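Local atomic coordinates of dihydropteroate synthase (Stenotrophomonas maltophilia, PDB entry 7L6P), a protein that probably condenses para-aminobenzoate with 6-hydroxymethyl-7,8-dihydropterin diphosphate to give 7,8-dihydropteroate, a step of folate biosynthesis. Residues L214-E218 with I259-R263. Sequence-based numbering, arbitrary orientation. Where two conformers were deposited one is given.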
loop_
_atom_site.group_PDB
_atom_site.type_symbol
_atom_site.label_atom_id
_atom_site.label_comp_id
_atom_site.label_asym_id
_atom_site.label_seq_id
_atom_site.Cartn_x
_atom_site.Cartn_y
_atom_site.Cartn_z
ATOM N N LEU A 214 -12.272 9.791 -1.537
ATOM C CA LEU A 214 -10.878 9.406 -1.746
ATOM C C LEU A 214 -10.580 9.277 -3.226
ATOM O O LEU A 214 -9.549 9.760 -3.698
ATOM C CB LEU A 214 -10.556 8.094 -1.028
ATOM C CG LEU A 214 -9.117 7.565 -1.234
ATOM C CD1 LEU A 214 -8.081 8.597 -0.781
ATOM C CD2 LEU A 214 -8.887 6.184 -0.541
ATOM N N ALA A 215 -11.496 8.672 -3.982
ATOM C CA ALA A 215 -11.253 8.454 -5.403
ATOM C C ALA A 215 -11.189 9.771 -6.175
ATOM O O ALA A 215 -10.353 9.919 -7.074
ATOM C CB ALA A 215 -12.331 7.545 -5.982
ATOM N N ARG A 216 -12.076 10.720 -5.860
ATOM C CA ARG A 216 -12.122 12.013 -6.528
ATOM C C ARG A 216 -11.427 13.113 -5.723
ATOM O O ARG A 216 -11.681 14.291 -5.960
ATOM C CB ARG A 216 -13.576 12.402 -6.826
ATOM C CG ARG A 216 -14.463 11.208 -7.187
ATOM C CD ARG A 216 -15.538 11.528 -8.218
ATOM N NE ARG A 216 -16.668 12.282 -7.685
ATOM C CZ ARG A 216 -17.876 11.773 -7.469
ATOM N NH1 ARG A 216 -18.134 10.487 -7.677
ATOM N NH2 ARG A 216 -18.850 12.576 -7.046
ATOM N N SER A 217 -10.538 12.754 -4.786
ATOM C CA SER A 217 -9.932 13.782 -3.936
ATOM C C SER A 217 -9.041 14.756 -4.706
ATOM O O SER A 217 -8.814 15.878 -4.236
ATOM C CB SER A 217 -9.113 13.143 -2.820
ATOM O OG SER A 217 -8.105 12.317 -3.340
ATOM N N GLU A 218 -8.530 14.366 -5.871
ATOM C CA GLU A 218 -7.733 15.304 -6.647
ATOM C C GLU A 218 -8.522 16.548 -7.013
ATOM O O GLU A 218 -7.919 17.600 -7.231
ATOM C CB GLU A 218 -7.212 14.629 -7.908
ATOM C CG GLU A 218 -5.924 15.158 -8.411
ATOM C CD GLU A 218 -5.317 14.202 -9.400
ATOM O OE1 GLU A 218 -5.758 13.018 -9.404
ATOM O OE2 GLU A 218 -4.413 14.634 -10.158
ATOM N N ILE A 259 -2.805 5.720 -1.789
ATOM C CA ILE A 259 -3.768 6.206 -2.772
ATOM C C ILE A 259 -4.086 7.669 -2.529
ATOM O O ILE A 259 -4.211 8.455 -3.472
ATOM C CB ILE A 259 -5.049 5.352 -2.734
ATOM C CG1 ILE A 259 -4.735 3.896 -3.102
ATOM C CG2 ILE A 259 -6.155 5.973 -3.605
ATOM C CD1 ILE A 259 -5.885 2.936 -2.802
ATOM N N ALA A 260 -4.272 8.048 -1.266
ATOM C CA ALA A 260 -4.543 9.445 -0.942
ATOM C C ALA A 260 -3.409 10.342 -1.412
ATOM O O ALA A 260 -3.646 11.459 -1.891
ATOM C CB ALA A 260 -4.770 9.602 0.562
ATOM N N VAL A 261 -2.162 9.887 -1.254
ATOM C CA VAL A 261 -1.020 10.686 -1.690
ATOM C C VAL A 261 -0.948 10.739 -3.209
ATOM O O VAL A 261 -0.670 11.791 -3.805
ATOM C CB VAL A 261 0.263 10.143 -1.056
ATOM C CG1 VAL A 261 1.524 10.742 -1.742
ATOM C CG2 VAL A 261 0.240 10.438 0.416
ATOM N N GLN A 262 -1.211 9.617 -3.872
ATOM C CA GLN A 262 -1.235 9.643 -5.328
ATOM C C GLN A 262 -2.265 10.630 -5.867
ATOM O O GLN A 262 -2.124 11.115 -6.991
ATOM C CB GLN A 262 -1.521 8.253 -5.879
ATOM C CG GLN A 262 -0.456 7.225 -5.525
ATOM C CD GLN A 262 -0.844 5.833 -5.930
ATOM O OE1 GLN A 262 -2.015 5.454 -5.861
ATOM N NE2 GLN A 262 0.138 5.058 -6.384
ATOM N N ARG A 263 -3.324 10.902 -5.114
ATOM C CA ARG A 263 -4.382 11.776 -5.586
ATOM C C ARG A 263 -4.319 13.162 -4.958
ATOM O O ARG A 263 -5.282 13.925 -5.059
ATOM C CB ARG A 263 -5.737 11.106 -5.367
ATOM C CG ARG A 263 -5.712 9.712 -5.966
ATOM C CD ARG A 263 -7.055 9.101 -6.315
ATOM N NE ARG A 263 -6.816 7.815 -6.965
ATOM C CZ ARG A 263 -7.652 7.242 -7.818
ATOM N NH1 ARG A 263 -8.827 7.787 -8.106
ATOM N NH2 ARG A 263 -7.271 6.136 -8.448
HETATM O O HOH W 1 -6.411 12.380 -1.391
#
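L214 sends its two methyl groups to different residues of helix 250-262. With CG anti to the backbone N (chi1 178°), CD1 reaches the backbone of A260, 3.6 Å from A260 CA, while CD2 lies 4.1 Å from I259 CG2, the leucine and isoleucine side chains crossing at about a right angle. The small A260 lets the leucine come this close to the helix backbone, and V286 of the second subunit also packs on L214. A215 contributes chiefly its carbonyl: R263 NH1 donates to A215 O at 2.8 Å, with an N-H...O angle of 154°. NH1 approaches a lone pair of A215 O in the carbonyl plane, and the oxygen in turn lies at the edge of the guanidinium, almost in its plane. A long, extended arginine suits this place, since from just past the end of helix 250-262 it spans to the last turn of helix 207-215. Those two helices follow strands 227-229 and 195-198 of the eight-stranded TIM barrel and pack on its outside, where W283 of the second subunit packs on R263. S217, its CB directed toward segment 259-263, has a hydroxyl short enough to fit against R263 CB, 3.3 Å from OG; a water 2.6 Å from S217 OG donates a hydrogen bond to A260 O. E218 CA lies 3.2 Å from R263 O in a CA-H...O contact, and its polar side chain suits an exposed position.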